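Local coordinates for DCN1-like protein 3 (Homo sapiens, PDB 4GBA) that promotes the neddylation of cullins by helping to transfer NEDD8 from an N-terminally acetylated E2 enzyme to cullin–RBX complexes, at residues L46-K50 and F51-T55; C57-R61 and K62-D66; R119-A122 and I123-K127; P136-D139 and Q140-F144. All blocks are in the same frame, centred on the assembly; numbering follows the deposited sequence.

Contact 1 (L46-K50 and F51-T55); sequences LLAWK and FQAAT
The backbone N of F51 donates to the carbonyl O of L47 at 2.8 Å, meeting it nearly end-on, with a C=O...N angle of 163°, as one of the i to i+4 bonds at the C-terminal end of helix 42-50. Past it the pattern changes. A53 N reaches back to A48 O at 3.0 Å in a nearly straight bond, and inside that longer span Q52 N takes W49 O at 2.8 Å, approaching from above the carbonyl plane. These two bonds, with the left-handed backbone of Q52 (phi 53°), make a Schellman motif, which gives A48 O and W49 O partners while the chain swings away toward strand 59-60. A48 CB and A53 CB come to 4.4 Å across the turn. Along its other flank L47 and F51 run side by side. F51 has its CG beside the backbone N (chi1 -67°), a setting that brings one face of the ring against L47: L47 CG lies over that face, toward the rim, and L47 CD1 stands 4.1 Å from F51 CZ. W49 points back from the turn, its NE1 hydrogen-bonded to D98 of helix 93-107, while the bent chain of K50 lays its CD over one face of the indole. A water donates to K50 O at 3.1 Å and, weakly, to Q52 OE1, joining the two. A48 also packs against a modified side chain of the bound peptide.

Contact 2 (C57-R61 and K62-D66); sequences CKFTR and KEFFD
T60 and E63 form a local helix-start contact, where strand 59-60 runs directly into helix 61-71 and each residue caps the backbone of the other. E63 N donates to T60 OG1 at 3.2 Å, almost straight at 164°. In return T60 N donates to E63 OE1 at 2.9 Å, arriving from above the carboxylate plane. T60 can accept because its OG1 sits between its own backbone N and carbonyl carbon (chi1 67°), turned toward E63 N. E63 reaches back with an extended chain, its CG packing on T60 OG1 at 3.3 Å. Were E63 cut back to an alanine, T60 N would probably lose its carboxylate partner and half of the reciprocal pair would be gone, though the bond from the backbone N to OG1 could remain. The first helical bonds follow at once, with F64 N bound to T60 O and F65 N to R61 O. The extended R61 chain lays its guanidinium against F65, one turn on, the two planes only 23° apart and F65 CE2 lying over one guanidinium face; R61 NH2 also makes a salt bridge to E9. Deeper in, F59 CD2 meets the edge of the F64 ring in its plane, 4.0 Å from F64 CD1. F59 exchanges backbone hydrogen bonds with I23 of strand 22-23 and packs on a modified side chain of the peptide. Reciprocal side-chain bonds of this kind define a capping box, set here where a strand of a short antiparallel pair leads into a helix, consistent with an EF-hand-like fold.

Contact 3 (R119-A122 and I123-K127); sequences REIA and IALWK
Between R119 and W126 the backbone keeps regular helical geometry: the carbonyls of R119, E120, I121 and A122 each accept from the N-H four residues on. The tightest of these bonds runs from L125 N to I121 O at 2.7 Å. On the side of helix 119-129 that faces the peptide, I121 and L125 lie alongside each other, I121 CG2 only 3.4 Å from L125 CD1. L125 has its CG beside the backbone N (chi1 -73°), leaning the branch back along the helix toward I121. On another flank R119 and I123 also point the same way, the bend of R119 at chi3 (52°) bringing NH1 to 3.7 Å from I123 CD1. That NH1 is not left to the hydrocarbon alone, since it is hydrogen-bonded to L145 O. The small A122 makes room for a ring one turn later, its CB 4.2 Å from W126 CZ3. W126 stacks on W160, and its NE1 bonds to Y100 OH. The helix thus divides its apolar surface: I121, A124 and L125 touch the bound peptide, while A122, I123 and W126 turn to the protein interior, where the single polar atom of the indole has a partner.

Contact 4 (P136-D139 and Q140-F144); sequences PVLD and QWLNF
V137, L138 and D139 are bound to W141, L142 and N143 by the i to i+4 backbone bonds near the start of helix 138-147, among them W141 N to V137 O at 3.1 Å. Q140 N, lying just before this series, is served by a water that accepts from it at 2.8 Å and donates to P136 O. Among side chains the polar link is an amide pair three residues apart, on the same face of the helix: N143 ND2 donates to Q140 OE1 at 3.0 Å, straight at 167°, in the plane of its own amide but from above the carbonyl plane of Q140. Q140 presents OE1 there by folding at chi2 (-49°). A leucine at Q140 would probably leave the N143 amide without this acceptor and freer to rotate. The apolar contacts lie on the other side of the turn. L138 CD1 meets L142 CD1 at 3.7 Å, the two side chains crossing at a slant, while L138 CD1 comes more loosely, 4.4 Å, to W141 CD1. In the fold, L142 packs on I123 and K127 of helix 119-129, W141 stacks on F163 of helix 157-169, and V137 and Q140 lean against helix 185-199.

Overall arrangement
The four contacts fall into two pairs along this DCUN1 domain. Contacts 1 and 2, with centres about 9 Å apart, join through E63 CB, 3.4 Å from F51 O, and through the edge-to-face rings of F51 and F59. Contacts 3 and 4, with centres about 12 Å apart, meet where W126 CZ3 lies 3.3 Å from W141 NE1. Contacts 1 and 3 do not touch, their nearest atoms being about 9 Å apart, yet both reach the acetylated E2 peptide, as does contact 2: contacts 1 and 2 meet it at modified side chains, among others, and contact 3 at polar and apolar ones. Contact 4, its centre about 34 Å from that of contact 2, lies on the opposite side of the chain's centre.

Contact 1 (L46-K50 and F51-T55)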
loop_
_atom_site.group_PDB
_atom_site.type_symbol
_atom_site.label_atom_id
_atom_site.label_comp_id
_atom_site.label_asym_id
_atom_site.label_seq_id
_atom_site.Cartn_x
_atom_site.Cartn_y
_atom_site.Cartn_z
ATOM N N LEU A 46 5.882 3.796 -2.610
ATOM C CA LEU A 46 7.327 3.490 -2.502
ATOM C C LEU A 46 8.071 4.509 -1.639
ATOM O O LEU A 46 8.888 4.144 -0.805
ATOM C CB LEU A 46 7.986 3.406 -3.875
ATOM C CG LEU A 46 7.499 2.291 -4.794
ATOM C CD1 LEU A 46 8.382 2.186 -6.046
ATOM C CD2 LEU A 46 7.490 0.988 -4.043
ATOM N N LEU A 47 7.769 5.787 -1.839
ATOM C CA LEU A 47 8.342 6.857 -1.030
ATOM C C LEU A 47 8.025 6.661 0.445
ATOM O O LEU A 47 8.928 6.678 1.276
ATOM C CB LEU A 47 7.808 8.211 -1.501
ATOM C CG LEU A 47 8.746 9.409 -1.622
ATOM C CD1 LEU A 47 10.118 9.008 -2.208
ATOM C CD2 LEU A 47 8.081 10.525 -2.461
ATOM N N ALA A 48 6.743 6.482 0.773
ATOM C CA ALA A 48 6.320 6.253 2.150
ATOM C C ALA A 48 7.040 5.028 2.731
ATOM O O ALA A 48 7.450 5.027 3.889
ATOM C CB ALA A 48 4.786 6.069 2.228
ATOM N N TRP A 49 7.174 3.987 1.914
ATOM C CA TRP A 49 7.918 2.797 2.292
ATOM C C TRP A 49 9.376 3.153 2.658
ATOM O O TRP A 49 9.816 2.907 3.780
ATOM C CB TRP A 49 7.838 1.763 1.158
ATOM C CG TRP A 49 8.766 0.558 1.299
ATOM C CD1 TRP A 49 8.876 -0.276 2.374
ATOM C CD2 TRP A 49 9.674 0.050 0.303
ATOM N NE1 TRP A 49 9.791 -1.271 2.115
ATOM C CE2 TRP A 49 10.299 -1.093 0.856
ATOM C CE3 TRP A 49 10.020 0.455 -0.996
ATOM C CZ2 TRP A 49 11.259 -1.837 0.154
ATOM C CZ3 TRP A 49 10.973 -0.285 -1.697
ATOM C CH2 TRP A 49 11.583 -1.419 -1.116
ATOM N N LYS A 50 10.097 3.757 1.711
ATOM C CA LYS A 50 11.465 4.253 1.933
ATOM C C LYS A 50 11.612 5.173 3.160
ATOM O O LYS A 50 12.623 5.119 3.860
ATOM C CB LYS A 50 11.963 4.981 0.683
ATOM C CG LYS A 50 13.111 4.312 0.023
ATOM C CD LYS A 50 12.805 2.874 -0.261
ATOM C CE LYS A 50 14.058 2.166 -0.753
ATOM N NZ LYS A 50 15.172 2.444 0.169
ATOM N N PHE A 51 10.612 6.023 3.415
ATOM C CA PHE A 51 10.662 6.925 4.569
ATOM C C PHE A 51 10.169 6.232 5.832
ATOM O O PHE A 51 10.187 6.816 6.919
ATOM C CB PHE A 51 9.823 8.187 4.330
ATOM C CG PHE A 51 10.363 9.091 3.248
ATOM C CD1 PHE A 51 11.463 8.719 2.486
ATOM C CD2 PHE A 51 9.774 10.316 3.004
ATOM C CE1 PHE A 51 11.957 9.546 1.495
ATOM C CE2 PHE A 51 10.262 11.153 2.019
ATOM C CZ PHE A 51 11.360 10.767 1.264
ATOM N N GLN A 52 9.700 4.995 5.676
ATOM C CA GLN A 52 9.171 4.218 6.800
ATOM C C GLN A 52 8.096 4.983 7.577
ATOM O O GLN A 52 8.178 5.093 8.807
ATOM C CB GLN A 52 10.301 3.847 7.768
ATOM C CG GLN A 52 11.501 3.173 7.133
ATOM C CD GLN A 52 12.432 2.595 8.182
ATOM O OE1 GLN A 52 13.508 3.137 8.448
ATOM N NE2 GLN A 52 12.008 1.500 8.802
ATOM N N ALA A 53 7.106 5.517 6.867
ATOM C CA ALA A 53 6.073 6.325 7.502
ATOM C C ALA A 53 5.048 5.496 8.322
ATOM O O ALA A 53 4.942 5.630 9.554
ATOM C CB ALA A 53 5.377 7.169 6.466
ATOM N N ALA A 54 4.293 4.653 7.631
ATOM C CA ALA A 54 3.234 3.840 8.254
ATOM C C ALA A 54 2.000 4.619 8.778
ATOM O O ALA A 54 0.961 4.012 9.087
ATOM C CB ALA A 54 3.817 2.911 9.342
ATOM N N THR A 55 2.114 5.944 8.888
ATOM C CA THR A 55 0.940 6.802 9.087
ATOM C C THR A 55 0.611 7.560 7.800
ATOM O O THR A 55 1.352 8.465 7.415
ATOM C CB THR A 55 1.196 7.858 10.161
ATOM O OG1 THR A 55 1.937 7.278 11.236
ATOM C CG2 THR A 55 -0.124 8.446 10.672
HETATM O O HOH W 1 14.062 5.956 6.518
#

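Contact 2 (C57-R61 and K62-D66)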
loop_
_atom_site.group_PDB
_atom_site.type_symbol
_atom_site.label_atom_id
_atom_site.label_comp_id
_atom_site.label_asym_id
_atom_site.label_seq_id
_atom_site.Cartn_x
_atom_site.Cartn_y
_atom_site.Cartn_z
ATOM N N CYS A 57 -0.406 10.049 5.013
ATOM C CA CYS A 57 -0.580 11.491 4.856
ATOM C C CYS A 57 0.282 12.247 5.828
ATOM O O CYS A 57 0.008 13.410 6.126
ATOM C CB CYS A 57 -2.045 11.919 5.051
ATOM S SG CYS A 57 -3.235 11.162 3.934
ATOM N N LYS A 58 1.314 11.591 6.337
ATOM C CA LYS A 58 2.192 12.240 7.292
ATOM C C LYS A 58 3.624 11.729 7.184
ATOM O O LYS A 58 3.857 10.518 7.096
ATOM C CB LYS A 58 1.658 12.032 8.700
ATOM C CG LYS A 58 2.585 12.538 9.797
ATOM C CD LYS A 58 1.932 12.406 11.175
ATOM C CE LYS A 58 2.894 12.808 12.297
ATOM N NZ LYS A 58 2.215 13.031 13.615
ATOM N N PHE A 59 4.573 12.661 7.157
ATOM C CA PHE A 59 5.992 12.347 7.332
ATOM C C PHE A 59 6.471 13.179 8.506
ATOM O O PHE A 59 6.493 14.405 8.414
ATOM C CB PHE A 59 6.828 12.773 6.125
ATOM C CG PHE A 59 6.510 12.046 4.850
ATOM C CD1 PHE A 59 6.206 10.697 4.853
ATOM C CD2 PHE A 59 6.533 12.725 3.628
ATOM C CE1 PHE A 59 5.935 10.024 3.671
ATOM C CE2 PHE A 59 6.257 12.064 2.439
ATOM C CZ PHE A 59 5.959 10.704 2.464
ATOM N N THR A 60 6.855 12.545 9.609
ATOM C CA THR A 60 7.479 13.297 10.699
ATOM C C THR A 60 8.827 13.834 10.227
ATOM O O THR A 60 9.412 13.320 9.266
ATOM C CB THR A 60 7.719 12.419 11.950
ATOM O OG1 THR A 60 8.709 11.432 11.650
ATOM C CG2 THR A 60 6.428 11.732 12.389
ATOM N N ARG A 61 9.327 14.862 10.901
ATOM C CA ARG A 61 10.667 15.360 10.606
ATOM C C ARG A 61 11.699 14.234 10.445
ATOM O O ARG A 61 12.461 14.236 9.484
ATOM C CB ARG A 61 11.124 16.340 11.681
ATOM C CG ARG A 61 12.576 16.742 11.539
ATOM C CD ARG A 61 12.979 17.807 12.545
ATOM N NE ARG A 61 14.116 18.576 12.053
ATOM C CZ ARG A 61 14.016 19.766 11.461
ATOM N NH1 ARG A 61 12.828 20.347 11.306
ATOM N NH2 ARG A 61 15.111 20.382 11.037
ATOM N N LYS A 62 11.721 13.273 11.370
ATOM C CA LYS A 62 12.690 12.183 11.314
ATOM C C LYS A 62 12.525 11.254 10.113
ATOM O O LYS A 62 13.512 10.808 9.517
ATOM C CB LYS A 62 12.659 11.345 12.597
ATOM C CG LYS A 62 13.795 10.321 12.650
ATOM C CD LYS A 62 13.683 9.383 13.837
ATOM C CE LYS A 62 14.728 8.277 13.751
ATOM N NZ LYS A 62 16.120 8.833 13.707
ATOM N N GLU A 63 11.280 10.931 9.780
ATOM C CA GLU A 63 10.990 10.088 8.617
ATOM C C GLU A 63 11.476 10.775 7.344
ATOM O O GLU A 63 12.138 10.171 6.497
ATOM C CB GLU A 63 9.483 9.783 8.528
ATOM C CG GLU A 63 8.982 8.834 9.623
ATOM C CD GLU A 63 7.464 8.905 9.867
ATOM O OE1 GLU A 63 6.751 9.700 9.206
ATOM O OE2 GLU A 63 6.977 8.153 10.739
ATOM N N PHE A 64 11.151 12.055 7.225
ATOM C CA PHE A 64 11.503 12.810 6.045
ATOM C C PHE A 64 13.033 12.902 5.907
ATOM O O PHE A 64 13.600 12.599 4.849
ATOM C CB PHE A 64 10.845 14.193 6.082
ATOM C CG PHE A 64 10.928 14.925 4.783
ATOM C CD1 PHE A 64 10.013 14.670 3.770
ATOM C CD2 PHE A 64 11.940 15.856 4.557
ATOM C CE1 PHE A 64 10.093 15.344 2.552
ATOM C CE2 PHE A 64 12.024 16.533 3.346
ATOM C CZ PHE A 64 11.091 16.275 2.344
ATOM N N PHE A 65 13.701 13.301 6.979
ATOM C CA PHE A 65 15.159 13.384 6.958
ATOM C C PHE A 65 15.852 12.037 6.745
ATOM O O PHE A 65 16.746 11.924 5.905
ATOM C CB PHE A 65 15.677 14.066 8.224
ATOM C CG PHE A 65 15.668 15.561 8.138
ATOM C CD1 PHE A 65 16.860 16.269 8.015
ATOM C CD2 PHE A 65 14.468 16.261 8.145
ATOM C CE1 PHE A 65 16.853 17.653 7.925
ATOM C CE2 PHE A 65 14.456 17.643 8.051
ATOM C CZ PHE A 65 15.646 18.341 7.941
ATOM N N ASP A 66 15.448 11.023 7.504
ATOM C CA ASP A 66 16.022 9.687 7.351
ATOM C C ASP A 66 15.734 9.109 5.976
ATOM O O ASP A 66 16.562 8.394 5.422
ATOM C CB ASP A 66 15.459 8.724 8.400
ATOM C CG ASP A 66 16.131 8.853 9.752
ATOM O OD1 ASP A 66 17.001 9.731 9.929
ATOM O OD2 ASP A 66 15.765 8.069 10.650
#

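Contact 3 (R119-A122 and I123-K127)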
loop_
_atom_site.group_PDB
_atom_site.type_symbol
_atom_site.label_atom_id
_atom_site.label_comp_id
_atom_site.label_asym_id
_atom_site.label_seq_id
_atom_site.Cartn_x
_atom_site.Cartn_y
_atom_site.Cartn_z
ATOM N N ARG A 119 -12.045 -2.549 4.587
ATOM C CA ARG A 119 -12.150 -3.311 3.350
ATOM C C ARG A 119 -11.685 -2.514 2.112
ATOM O O ARG A 119 -10.960 -3.047 1.270
ATOM C CB ARG A 119 -13.584 -3.811 3.166
ATOM C CG ARG A 119 -13.782 -4.858 2.073
ATOM C CD ARG A 119 -15.272 -5.212 1.967
ATOM N NE ARG A 119 -16.041 -3.975 1.825
ATOM C CZ ARG A 119 -16.332 -3.413 0.655
ATOM N NH1 ARG A 119 -15.963 -4.001 -0.475
ATOM N NH2 ARG A 119 -16.997 -2.265 0.612
ATOM N N GLU A 120 -12.088 -1.247 2.005
ATOM C CA GLU A 120 -11.851 -0.472 0.781
ATOM C C GLU A 120 -10.411 0.009 0.625
ATOM O O GLU A 120 -9.917 0.127 -0.492
ATOM C CB GLU A 120 -12.804 0.711 0.694
ATOM C CG GLU A 120 -14.254 0.300 0.808
ATOM C CD GLU A 120 -15.200 1.443 0.518
ATOM O OE1 GLU A 120 -16.146 1.638 1.311
ATOM O OE2 GLU A 120 -15.000 2.143 -0.500
ATOM N N ILE A 121 -9.766 0.301 1.751
ATOM C CA ILE A 121 -8.337 0.576 1.806
ATOM C C ILE A 121 -7.554 -0.670 1.414
ATOM O O ILE A 121 -6.648 -0.621 0.591
ATOM C CB ILE A 121 -7.908 0.962 3.226
ATOM C CG1 ILE A 121 -8.610 2.249 3.656
ATOM C CG2 ILE A 121 -6.403 1.134 3.284
ATOM C CD1 ILE A 121 -8.305 3.417 2.750
ATOM N N ALA A 122 -7.915 -1.789 2.020
ATOM C CA ALA A 122 -7.328 -3.066 1.663
ATOM C C ALA A 122 -7.403 -3.272 0.154
ATOM O O ALA A 122 -6.413 -3.656 -0.469
ATOM C CB ALA A 122 -8.036 -4.203 2.399
ATOM N N ILE A 123 -8.574 -3.025 -0.430
ATOM C CA ILE A 123 -8.763 -3.224 -1.870
ATOM C C ILE A 123 -7.873 -2.289 -2.699
ATOM O O ILE A 123 -7.243 -2.710 -3.667
ATOM C CB ILE A 123 -10.235 -3.023 -2.286
ATOM C CG1 ILE A 123 -11.115 -4.134 -1.717
ATOM C CG2 ILE A 123 -10.364 -2.986 -3.803
ATOM C CD1 ILE A 123 -12.588 -3.979 -2.073
ATOM N N ALA A 124 -7.823 -1.023 -2.303
ATOM C CA ALA A 124 -6.980 -0.037 -2.961
ATOM C C ALA A 124 -5.486 -0.354 -2.806
ATOM O O ALA A 124 -4.712 -0.231 -3.765
ATOM C CB ALA A 124 -7.284 1.353 -2.417
ATOM N N LEU A 125 -5.092 -0.755 -1.603
ATOM C CA LEU A 125 -3.686 -1.045 -1.299
ATOM C C LEU A 125 -3.210 -2.338 -1.946
ATOM O O LEU A 125 -2.084 -2.423 -2.412
ATOM C CB LEU A 125 -3.455 -1.082 0.201
ATOM C CG LEU A 125 -3.494 0.301 0.837
ATOM C CD1 LEU A 125 -3.243 0.212 2.332
ATOM C CD2 LEU A 125 -2.472 1.204 0.157
ATOM N N TRP A 126 -4.076 -3.341 -2.013
ATOM C CA TRP A 126 -3.711 -4.549 -2.745
ATOM C C TRP A 126 -3.444 -4.258 -4.213
ATOM O O TRP A 126 -2.456 -4.727 -4.761
ATOM C CB TRP A 126 -4.776 -5.627 -2.608
ATOM C CG TRP A 126 -4.433 -6.659 -1.580
ATOM C CD1 TRP A 126 -3.203 -7.194 -1.333
ATOM C CD2 TRP A 126 -5.333 -7.270 -0.652
ATOM N NE1 TRP A 126 -3.279 -8.110 -0.316
ATOM C CE2 TRP A 126 -4.574 -8.177 0.124
ATOM C CE3 TRP A 126 -6.707 -7.146 -0.407
ATOM C CZ2 TRP A 126 -5.152 -8.966 1.132
ATOM C CZ3 TRP A 126 -7.276 -7.919 0.599
ATOM C CH2 TRP A 126 -6.499 -8.823 1.355
ATOM N N LYS A 127 -4.334 -3.490 -4.843
ATOM C CA LYS A 127 -4.159 -3.053 -6.226
ATOM C C LYS A 127 -2.849 -2.274 -6.392
ATOM O O LYS A 127 -2.066 -2.529 -7.301
ATOM C CB LYS A 127 -5.327 -2.157 -6.615
ATOM C CG LYS A 127 -5.551 -1.981 -8.105
ATOM C CD LYS A 127 -6.895 -1.271 -8.378
ATOM C CE LYS A 127 -8.028 -1.850 -7.500
ATOM N NZ LYS A 127 -9.401 -1.259 -7.736
#

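Contact 4 (P136-D139 and Q140-F144)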
loop_
_atom_site.group_PDB
_atom_site.type_symbol
_atom_site.label_atom_id
_atom_site.label_comp_id
_atom_site.label_asym_id
_atom_site.label_seq_id
_atom_site.Cartn_x
_atom_site.Cartn_y
_atom_site.Cartn_z
ATOM N N PRO A 136 -2.088 -13.727 -11.186
ATOM C CA PRO A 136 -3.284 -14.181 -11.907
ATOM C C PRO A 136 -4.596 -13.978 -11.139
ATOM O O PRO A 136 -5.590 -13.554 -11.731
ATOM C CB PRO A 136 -3.006 -15.669 -12.116
ATOM C CG PRO A 136 -1.518 -15.735 -12.234
ATOM C CD PRO A 136 -0.981 -14.695 -11.284
ATOM N N VAL A 137 -4.588 -14.240 -9.840
ATOM C CA VAL A 137 -5.813 -14.253 -9.040
ATOM C C VAL A 137 -6.276 -12.885 -8.526
ATOM O O VAL A 137 -7.341 -12.781 -7.927
ATOM C CB VAL A 137 -5.656 -15.207 -7.823
ATOM C CG1 VAL A 137 -4.629 -14.653 -6.837
ATOM C CG2 VAL A 137 -6.979 -15.416 -7.132
ATOM N N LEU A 138 -5.489 -11.841 -8.759
ATOM C CA LEU A 138 -5.758 -10.538 -8.146
ATOM C C LEU A 138 -7.036 -9.829 -8.638
ATOM O O LEU A 138 -7.784 -9.269 -7.831
ATOM C CB LEU A 138 -4.544 -9.612 -8.295
ATOM C CG LEU A 138 -4.641 -8.200 -7.707
ATOM C CD1 LEU A 138 -4.747 -8.240 -6.185
ATOM C CD2 LEU A 138 -3.441 -7.386 -8.120
ATOM N N ASP A 139 -7.276 -9.829 -9.950
ATOM C CA ASP A 139 -8.451 -9.146 -10.499
ATOM C C ASP A 139 -9.757 -9.663 -9.889
ATOM O O ASP A 139 -10.603 -8.870 -9.459
ATOM C CB ASP A 139 -8.512 -9.253 -12.034
ATOM C CG ASP A 139 -7.347 -8.543 -12.731
ATOM O OD1 ASP A 139 -6.868 -7.496 -12.226
ATOM O OD2 ASP A 139 -6.912 -9.038 -13.798
ATOM N N GLN A 140 -9.919 -10.985 -9.854
ATOM C CA GLN A 140 -11.144 -11.582 -9.318
ATOM C C GLN A 140 -11.227 -11.454 -7.801
ATOM O O GLN A 140 -12.304 -11.231 -7.241
ATOM C CB GLN A 140 -11.273 -13.048 -9.734
ATOM C CG GLN A 140 -11.468 -13.246 -11.230
ATOM C CD GLN A 140 -12.558 -12.346 -11.825
ATOM O OE1 GLN A 140 -13.493 -11.920 -11.134
ATOM N NE2 GLN A 140 -12.430 -12.051 -13.116
ATOM N N TRP A 141 -10.083 -11.591 -7.139
ATOM C CA TRP A 141 -10.026 -11.429 -5.699
ATOM C C TRP A 141 -10.546 -10.046 -5.315
ATOM O O TRP A 141 -11.267 -9.905 -4.335
ATOM C CB TRP A 141 -8.594 -11.665 -5.181
ATOM C CG TRP A 141 -8.342 -11.181 -3.769
ATOM C CD1 TRP A 141 -7.692 -10.041 -3.403
ATOM C CD2 TRP A 141 -8.749 -11.817 -2.551
ATOM N NE1 TRP A 141 -7.663 -9.924 -2.035
ATOM C CE2 TRP A 141 -8.303 -11.007 -1.482
ATOM C CE3 TRP A 141 -9.443 -12.997 -2.253
ATOM C CZ2 TRP A 141 -8.521 -11.334 -0.138
ATOM C CZ3 TRP A 141 -9.663 -13.321 -0.924
ATOM C CH2 TRP A 141 -9.205 -12.491 0.120
ATOM N N LEU A 142 -10.187 -9.028 -6.094
ATOM C CA LEU A 142 -10.618 -7.663 -5.799
ATOM C C LEU A 142 -12.075 -7.404 -6.211
ATOM O O LEU A 142 -12.749 -6.558 -5.615
ATOM C CB LEU A 142 -9.674 -6.623 -6.434
ATOM C CG LEU A 142 -8.200 -6.582 -5.993
ATOM C CD1 LEU A 142 -7.389 -5.697 -6.934
ATOM C CD2 LEU A 142 -8.010 -6.141 -4.529
ATOM N N ASN A 143 -12.548 -8.113 -7.238
ATOM C CA ASN A 143 -13.969 -8.083 -7.598
ATOM C C ASN A 143 -14.791 -8.684 -6.479
ATOM O O ASN A 143 -15.825 -8.142 -6.086
ATOM C CB ASN A 143 -14.239 -8.874 -8.879
ATOM C CG ASN A 143 -13.726 -8.169 -10.121
ATOM O OD1 ASN A 143 -13.556 -6.943 -10.138
ATOM N ND2 ASN A 143 -13.485 -8.942 -11.177
ATOM N N PHE A 144 -14.311 -9.818 -5.979
ATOM C CA PHE A 144 -14.938 -10.518 -4.870
ATOM C C PHE A 144 -15.093 -9.607 -3.648
ATOM O O PHE A 144 -16.144 -9.571 -3.022
ATOM C CB PHE A 144 -14.129 -11.785 -4.549
ATOM C CG PHE A 144 -14.395 -12.362 -3.188
ATOM C CD1 PHE A 144 -15.542 -13.092 -2.942
ATOM C CD2 PHE A 144 -13.485 -12.190 -2.158
ATOM C CE1 PHE A 144 -15.781 -13.626 -1.686
ATOM C CE2 PHE A 144 -13.724 -12.722 -0.899
ATOM C CZ PHE A 144 -14.866 -13.440 -0.665
HETATM O O HOH W 2 -8.295 -12.739 -11.349
#